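Local coordinates for vanadium-dependent haloperoxidase (PDB 4CIT), which uses bound vanadate, as other vanadium haloperoxidases do, probably to oxidise iodide with hydrogen peroxide in a marine bacterium, at residues Glu75-Thr80 / Ser305-Thr310; Glu39-Ser44 / Phe312-Ala317. All blocks are in the same frame, centred on the assembly; numbering follows the deposited sequence.

Contact 1: Glu75-Thr80 / Ser305-Thr310; sequences EIVAAT and SDFAKT. With NA (sodium ion), chain G.
Val77, on helix 59-80, meets Phe307 and Ala308 in the first turn of helix 307-335, one methyl for each partner. That turn is prepared by Asp306, which occupies the N-cap position: its OD1 accepts from Lys309 N at 3.0 Å with an N-H...O angle of 166°, a nearly straight capping bond that ties up an amide at the helix start. Phe307 leaves the helix with CG anti to its backbone N (chi1 -172°), which carries the ring far enough across for CE1 to come 4.0 Å from Val77 CG2. The methyl sits at the ring edge, close to the ring plane. Ala308 makes the tighter touch, its CB 3.6 Å from Val77 CG1. Here the two backbones are near, with Val77 CA and Ala308 CA 6.5 Å apart, because only an alanine methyl and a branched valine separate them. Thr310 turns back along its own helix to the backbone oxygen of Asp306, which it grips with two donors, N and OG1, the hydroxyl lying above the carbonyl plane; Thr310 OG1 also hydrogen-bonds Arg301.

Beyond Val77, the hydroxyl of Thr80 reaches back along the helix, OG1 donating to Ile76 O at 2.8 Å. The sodium ion is bound by Ala78 O at 2.2 Å. Three waters and the backbone oxygens of Asn81 and Tyr84 complete the site, so the ion ties Ala78 to two residues that both touch Ala308. Around this apolar contact, helix 108-123 packs against the Phe307 ring through Ala112 and Val113, while Asn81 and Tyr84 of the sodium-binding loop lie against Ala308.

Contact 2: Glu39-Ser44 / Phe312-Ala317; sequences EELDAS and FAYTKA
Tyr314 reaches from helix 307-335 to Asp42 on helix 38-55 in a buried contact, polar at the far end of the tyrosine and apolar along its ring. The helices are not in backbone contact: even the nearest pair of CA atoms, those of Asp42 and Tyr314, lies 9.9 Å apart, and the tyrosine spans the gap. With CG anti to the carbonyl carbon (chi1 -60°), its ring is directed at the N-terminal helix, and OH donates to Asp42 OD1 at 2.6 Å. This is a short bond, received by the syn lone pair of the carboxylate oxygen. Asp42 OD1 stands in the plane of the ring at its edge, so it also lies 3.2 Å from Tyr314 CE2. The carboxylate itself is turned 33° from the ring plane, and the two side chains meet at about a right angle.

Arg301, at the end of helix 288-302, forms a salt bridge with OD2, the other carboxylate oxygen of Asp42. Both oxygens are therefore engaged inside the protein, and the arginine charge would be expected to favour the ionised aspartate. The Asp42-Tyr314 bond joins helix 38-55 to helix 307-335, part of the helical PAP2 fold that vanadium haloperoxidases share with acid phosphatases.

The apolar half comes from Leu41, one residue earlier. Its CG lies anti to the backbone N (chi1 176°), extending the branch toward the tyrosine, and CD2 settles 3.8 Å from Tyr314 CD2 as the two side chains run past each other in opposite directions. Ala296 and Ala300 of helix 288-302 also touch the tyrosine, while His116 of helix 108-123 packs on Leu41.

In the fold
Both contacts are buried and both draw on helix 307-335, contact 1 at its first turn and contact 2 on the turns after it, with centres about 10 Å apart. Their partners, helix 59-80 and helix 38-55, are consecutive in the chain. Contact 1 lies farther out, its centre about 21 Å from the chain centre, and is wholly apolar across the interface, with close backbones and sodium bound nearby. Contact 2, its centre at about 13 Å, bridges a wider gap through a hydrogen bond backed by a salt bridge. Arg301 serves both regions, and Thr310 CG2 packs 4.3 Å from Leu41 CD2, joining them directly.

Contact 1: Glu75-Thr80 / Ser305-Thr310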
ATOM      1  N   GLU A  75     -15.244   4.988   9.362  1.00  9.04           N
ATOM      2  CA  GLU A  75     -16.672   5.339   9.388  1.00  9.40           C
ATOM      3  C   GLU A  75     -17.297   5.413  10.802  1.00  9.82           C
ATOM      4  O   GLU A  75     -18.190   6.224  11.087  1.00  8.83           O
ATOM      5  CB  GLU A  75     -17.522   4.453   8.481  1.00 10.02           C
ATOM      6  CG  GLU A  75     -17.230   4.653   7.003  1.00 11.05           C
ATOM      7  CD  GLU A  75     -17.600   6.106   6.560  1.00 14.11           C
ATOM      8  OE1 GLU A  75     -18.807   6.541   6.581  1.00 15.62           O
ATOM      9  OE2 GLU A  75     -16.678   6.884   6.377  1.00 13.38           O
ATOM     10  N   ILE A  76     -16.910   4.532  11.638  1.00  9.98           N
ATOM     11  CA  ILE A  76     -17.337   4.551  13.083  1.00 10.68           C
ATOM     12  C   ILE A  76     -16.948   5.832  13.778  1.00 12.87           C
ATOM     13  O   ILE A  76     -17.789   6.536  14.412  1.00 11.82           O
ATOM     14  CB  ILE A  76     -16.925   3.294  13.820  1.00 11.36           C
ATOM     15  CG1 ILE A  76     -17.714   2.093  13.317  1.00 12.20           C
ATOM     16  CG2 ILE A  76     -17.171   3.508  15.341  1.00 12.65           C
ATOM     17  CD1 ILE A  76     -17.119   0.748  13.760  1.00 12.83           C
ATOM     18  N   VAL A  77     -15.693   6.213  13.591  1.00 11.14           N
ATOM     19  CA  VAL A  77     -15.229   7.502  14.048  1.00 13.03           C
ATOM     20  C   VAL A  77     -15.983   8.673  13.492  1.00 12.12           C
ATOM     21  O   VAL A  77     -16.452   9.530  14.273  1.00 13.36           O
ATOM     22  CB  VAL A  77     -13.731   7.661  13.818  1.00 13.22           C
ATOM     23  CG1 VAL A  77     -13.269   9.062  14.147  1.00 17.45           C
ATOM     24  CG2 VAL A  77     -13.011   6.682  14.650  1.00 14.72           C
ATOM     25  N   ALA A  78     -16.200   8.739  12.186  1.00 10.50           N
ATOM     26  CA  ALA A  78     -16.923   9.817  11.522  1.00 10.91           C
ATOM     27  C   ALA A  78     -18.413   9.937  12.014  1.00 11.81           C
ATOM     28  O   ALA A  78     -18.963  11.031  12.144  1.00 12.15           O
ATOM     29  CB  ALA A  78     -16.911   9.650  10.053  1.00 10.81           C
ATOM     30  N   ALA A  79     -18.977   8.824  12.329  1.00 12.74           N
ATOM     31  CA  ALA A  79     -20.381   8.833  12.704  1.00 13.66           C
ATOM     32  C   ALA A  79     -20.547   9.452  14.101  1.00 14.97           C
ATOM     33  O   ALA A  79     -21.679   9.831  14.519  1.00 17.27           O
ATOM     34  CB  ALA A  79     -20.885   7.420  12.712  1.00 13.73           C
ATOM     35  N   THR A  80     -19.477   9.439  14.874  1.00 14.31           N
ATOM     36  CA  THR A  80     -19.511   9.756  16.260  1.00 16.09           C
ATOM     37  C   THR A  80     -18.593  10.882  16.664  1.00 17.76           C
ATOM     38  O   THR A  80     -18.493  11.161  17.812  1.00 19.40           O
ATOM     39  CB  THR A  80     -19.170   8.533  17.110  1.00 16.63           C
ATOM     40  OG1 THR A  80     -17.867   7.978  16.825  1.00 14.44           O
ATOM     41  CG2 THR A  80     -20.230   7.463  16.899  1.00 17.07           C
ATOM     42  N   SER A 305      -0.448  11.417  17.717  1.00 12.80           N
ATOM     43  CA  SER A 305      -1.784  11.603  17.160  1.00 12.61           C
ATOM     44  C   SER A 305      -2.763  10.683  17.891  1.00 14.21           C
ATOM     45  O   SER A 305      -2.429   9.505  18.198  1.00 12.71           O
ATOM     46  CB  SER A 305      -1.766  11.172  15.691  1.00 12.03           C
ATOM     47  OG  SER A 305      -0.936  12.074  14.941  1.00 13.32           O
ATOM     48  N   ASP A 306      -3.932  11.256  18.197  1.00 11.41           N
ATOM     49  CA  ASP A 306      -4.936  10.503  18.922  1.00 12.33           C
ATOM     50  C   ASP A 306      -5.612   9.404  18.007  1.00 11.86           C
ATOM     51  O   ASP A 306      -5.259   9.242  16.840  1.00 12.80           O
ATOM     52  CB  ASP A 306      -5.928  11.420  19.652  1.00 14.57           C
ATOM     53  CG  ASP A 306      -6.856  12.160  18.739  1.00 17.42           C
ATOM     54  OD1 ASP A 306      -6.963  11.847  17.536  1.00 16.07           O
ATOM     55  OD2 ASP A 306      -7.534  13.134  19.233  1.00 19.82           O
ATOM     56  N   PHE A 307      -6.515   8.627  18.555  1.00 10.95           N
ATOM     57  CA  PHE A 307      -7.116   7.528  17.813  1.00 10.53           C
ATOM     58  C   PHE A 307      -7.712   8.005  16.508  1.00 10.89           C
ATOM     59  O   PHE A 307      -7.517   7.386  15.433  1.00 10.25           O
ATOM     60  CB  PHE A 307      -8.188   6.855  18.658  1.00 11.50           C
ATOM     61  CG  PHE A 307      -8.704   5.588  18.031  1.00 11.80           C
ATOM     62  CD1 PHE A 307      -9.825   5.597  17.147  1.00 12.62           C
ATOM     63  CD2 PHE A 307      -8.117   4.352  18.314  1.00 12.07           C
ATOM     64  CE1 PHE A 307     -10.324   4.439  16.618  1.00 11.64           C
ATOM     65  CE2 PHE A 307      -8.644   3.179  17.798  1.00 12.61           C
ATOM     66  CZ  PHE A 307      -9.675   3.218  16.879  1.00 11.35           C
ATOM     67  N   ALA A 308      -8.566   9.033  16.565  1.00 12.40           N
ATOM     68  CA  ALA A 308      -9.236   9.549  15.383  1.00 12.08           C
ATOM     69  C   ALA A 308      -8.307  10.134  14.338  1.00 11.94           C
ATOM     70  O   ALA A 308      -8.509   9.850  13.154  1.00 10.32           O
ATOM     71  CB  ALA A 308     -10.338  10.545  15.721  1.00 13.01           C
ATOM     72  N   LYS A 309      -7.295  10.888  14.751  1.00  9.71           N
ATOM     73  CA  LYS A 309      -6.338  11.491  13.821  1.00 10.49           C
ATOM     74  C   LYS A 309      -5.484  10.377  13.176  1.00 10.14           C
ATOM     75  O   LYS A 309      -5.241  10.395  11.990  1.00  9.89           O
ATOM     76  CB  LYS A 309      -5.456  12.470  14.532  1.00 10.94           C
ATOM     77  CG  LYS A 309      -4.312  13.072  13.741  1.00 12.67           C
ATOM     78  CD  LYS A 309      -4.768  13.832  12.572  1.00 16.29           C
ATOM     79  CE  LYS A 309      -3.558  14.597  11.959  1.00 20.12           C
ATOM     80  NZ  LYS A 309      -2.973  15.664  12.841  1.00 21.86           N
ATOM     81  N   THR A 310      -5.114   9.434  13.976  1.00 10.17           N
ATOM     82  CA  THR A 310      -4.359   8.239  13.446  1.00 11.26           C
ATOM     83  C   THR A 310      -5.166   7.541  12.361  1.00 12.01           C
ATOM     84  O   THR A 310      -4.652   7.215  11.286  1.00 11.40           O
ATOM     85  CB  THR A 310      -3.991   7.263  14.560  1.00 13.07           C
ATOM     86  OG1 THR A 310      -3.137   7.918  15.457  1.00 12.81           O
ATOM     87  CG2 THR A 310      -3.248   6.000  14.020  1.00 13.05           C
TER
HETATM   88 NA    NA G1454     -18.618  13.211  11.915  1.00 14.38          NA
HETATM   89  O   HOH W   1     -20.305  12.724   9.622  1.00 32.03           O
HETATM   90  O   HOH W   2     -20.422  13.654  13.330  1.00 26.44           O
HETATM   91  O   HOH W   3     -18.888  15.500  11.288  1.00 24.86           O

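Contact 2: Glu39-Ser44 / Phe312-Ala317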
ATOM      1  N   GLU A  39      -2.458   2.556  19.448  1.00 15.95           N
ATOM      2  CA  GLU A  39      -1.578   1.360  19.354  1.00 16.20           C
ATOM      3  C   GLU A  39      -2.339   0.017  19.167  1.00 17.67           C
ATOM      4  O   GLU A  39      -1.754  -0.936  18.665  1.00 14.20           O
ATOM      5  CB  GLU A  39      -0.570   1.344  20.485  1.00 22.03           C
ATOM      6  CG  GLU A  39       0.427   2.550  20.408  1.00 23.90           C
ATOM      7  CD  GLU A  39       0.019   3.900  21.036  1.00 27.15           C
ATOM      8  OE1 GLU A  39      -1.161   4.217  21.444  1.00 23.26           O
ATOM      9  OE2 GLU A  39       0.949   4.715  21.143  1.00 28.38           O
ATOM     10  N   GLU A  40      -3.636  -0.050  19.545  1.00 16.07           N
ATOM     11  CA  GLU A  40      -4.380  -1.219  19.321  1.00 17.27           C
ATOM     12  C   GLU A  40      -4.780  -1.353  17.835  1.00 15.86           C
ATOM     13  O   GLU A  40      -4.867  -2.456  17.290  1.00 15.08           O
ATOM     14  CB  GLU A  40      -5.601  -1.271  20.265  1.00 21.44           C
ATOM     15  CG  GLU A  40      -5.048  -1.682  21.632  1.00 27.94           C
ATOM     16  CD  GLU A  40      -5.858  -1.271  22.802  1.00 36.57           C
ATOM     17  OE1 GLU A  40      -6.758  -0.417  22.623  1.00 40.19           O
ATOM     18  OE2 GLU A  40      -5.568  -1.788  23.911  1.00 32.72           O
ATOM     19  N   LEU A  41      -5.027  -0.218  17.179  1.00 14.62           N
ATOM     20  CA  LEU A  41      -5.205  -0.249  15.741  1.00 15.70           C
ATOM     21  C   LEU A  41      -3.897  -0.729  15.088  1.00 13.63           C
ATOM     22  O   LEU A  41      -3.898  -1.600  14.164  1.00 13.34           O
ATOM     23  CB  LEU A  41      -5.601   1.128  15.295  1.00 19.12           C
ATOM     24  CG  LEU A  41      -5.774   1.395  13.799  1.00 20.69           C
ATOM     25  CD1 LEU A  41      -6.811   0.513  13.188  1.00 23.17           C
ATOM     26  CD2 LEU A  41      -6.121   2.879  13.562  1.00 21.45           C
ATOM     27  N   ASP A  42      -2.775  -0.159  15.556  1.00 13.25           N
ATOM     28  CA  ASP A  42      -1.498  -0.581  15.027  1.00 13.25           C
ATOM     29  C   ASP A  42      -1.254  -2.096  15.186  1.00 13.29           C
ATOM     30  O   ASP A  42      -0.615  -2.707  14.318  1.00 13.86           O
ATOM     31  CB  ASP A  42      -0.310   0.184  15.690  1.00 15.12           C
ATOM     32  CG  ASP A  42      -0.253   1.669  15.322  1.00 14.52           C
ATOM     33  OD1 ASP A  42      -0.830   2.046  14.236  1.00 16.18           O
ATOM     34  OD2 ASP A  42       0.419   2.437  16.088  1.00 15.67           O
ATOM     35  N   ALA A  43      -1.649  -2.648  16.328  1.00 12.14           N
ATOM     36  CA  ALA A  43      -1.560  -4.081  16.588  1.00 13.27           C
ATOM     37  C   ALA A  43      -2.271  -4.889  15.470  1.00 12.49           C
ATOM     38  O   ALA A  43      -1.749  -5.863  14.947  1.00 11.90           O
ATOM     39  CB  ALA A  43      -2.085  -4.400  17.975  1.00 13.02           C
ATOM     40  N   SER A  44      -3.488  -4.503  15.098  1.00 12.29           N
ATOM     41  CA  SER A  44      -4.207  -5.162  14.045  1.00 12.61           C
ATOM     42  C   SER A  44      -3.519  -5.057  12.687  1.00 12.23           C
ATOM     43  O   SER A  44      -3.335  -6.078  11.991  1.00 12.09           O
ATOM     44  CB  SER A  44      -5.638  -4.587  13.950  1.00 13.96           C
ATOM     45  OG  SER A  44      -6.450  -5.232  12.991  1.00 15.01           O
ATOM     46  N   PHE A 312      -7.801   8.633  10.567  1.00 11.49           N
ATOM     47  CA  PHE A 312      -7.851   9.530   9.470  1.00 10.42           C
ATOM     48  C   PHE A 312      -6.631   9.400   8.570  1.00  9.52           C
ATOM     49  O   PHE A 312      -6.780   9.242   7.359  1.00 10.40           O
ATOM     50  CB  PHE A 312      -7.961  10.916  10.051  1.00 11.66           C
ATOM     51  CG  PHE A 312      -7.705  12.037   9.116  1.00 11.37           C
ATOM     52  CD1 PHE A 312      -8.642  12.464   8.246  1.00 13.49           C
ATOM     53  CD2 PHE A 312      -6.534  12.765   9.234  1.00 13.08           C
ATOM     54  CE1 PHE A 312      -8.390  13.559   7.404  1.00 14.00           C
ATOM     55  CE2 PHE A 312      -6.311  13.882   8.467  1.00 14.09           C
ATOM     56  CZ  PHE A 312      -7.200  14.258   7.515  1.00 14.01           C
ATOM     57  N   ALA A 313      -5.478   9.454   9.129  1.00  9.56           N
ATOM     58  CA  ALA A 313      -4.312   9.393   8.349  1.00  9.69           C
ATOM     59  C   ALA A 313      -4.137   8.024   7.609  1.00 10.38           C
ATOM     60  O   ALA A 313      -3.812   7.944   6.373  1.00  9.63           O
ATOM     61  CB  ALA A 313      -3.105   9.684   9.176  1.00 11.14           C
ATOM     62  N   TYR A 314      -4.354   6.936   8.373  1.00  9.52           N
ATOM     63  CA  TYR A 314      -4.220   5.620   7.777  1.00  9.99           C
ATOM     64  C   TYR A 314      -5.252   5.377   6.675  1.00  9.33           C
ATOM     65  O   TYR A 314      -4.988   4.712   5.675  1.00  9.93           O
ATOM     66  CB  TYR A 314      -4.336   4.486   8.798  1.00 10.30           C
ATOM     67  CG  TYR A 314      -3.350   4.461   9.883  1.00 10.07           C
ATOM     68  CD1 TYR A 314      -2.266   5.280   9.906  1.00 11.13           C
ATOM     69  CD2 TYR A 314      -3.462   3.534  10.887  1.00 11.03           C
ATOM     70  CE1 TYR A 314      -1.322   5.190  10.940  1.00 11.36           C
ATOM     71  CE2 TYR A 314      -2.518   3.403  11.908  1.00 10.41           C
ATOM     72  CZ  TYR A 314      -1.460   4.290  11.937  1.00 11.91           C
ATOM     73  OH  TYR A 314      -0.561   4.282  12.997  1.00 11.79           O
ATOM     74  N   THR A 315      -6.460   5.908   6.847  1.00  8.41           N
ATOM     75  CA  THR A 315      -7.485   5.746   5.873  1.00  8.56           C
ATOM     76  C   THR A 315      -7.252   6.495   4.634  1.00  9.66           C
ATOM     77  O   THR A 315      -7.340   5.924   3.513  1.00  8.89           O
ATOM     78  CB  THR A 315      -8.851   6.087   6.508  1.00  8.83           C
ATOM     79  OG1 THR A 315      -9.014   5.240   7.669  1.00 10.34           O
ATOM     80  CG2 THR A 315      -9.949   5.743   5.532  1.00  9.91           C
ATOM     81  N   LYS A 316      -6.857   7.761   4.764  1.00  9.72           N
ATOM     82  CA  LYS A 316      -6.583   8.538   3.566  1.00 10.10           C
ATOM     83  C   LYS A 316      -5.368   7.894   2.789  1.00  9.39           C
ATOM     84  O   LYS A 316      -5.439   7.791   1.549  1.00  8.84           O
ATOM     85  CB  LYS A 316      -6.368  10.003   3.917  1.00 11.01           C
ATOM     86  CG  LYS A 316      -6.509  10.925   2.737  1.00 12.86           C
ATOM     87  CD  LYS A 316      -6.271  12.405   3.054  1.00 14.52           C
ATOM     88  CE  LYS A 316      -7.169  13.019   4.065  1.00 15.33           C
ATOM     89  NZ  LYS A 316      -7.145  14.535   4.031  1.00 16.04           N
ATOM     90  N   ALA A 317      -4.372   7.454   3.496  1.00 10.42           N
ATOM     91  CA  ALA A 317      -3.157   6.825   2.885  1.00 11.53           C
ATOM     92  C   ALA A 317      -3.459   5.497   2.205  1.00 11.45           C
ATOM     93  O   ALA A 317      -3.058   5.253   1.024  1.00  9.41           O
ATOM     94  CB  ALA A 317      -2.011   6.694   3.848  1.00 12.61           C
TER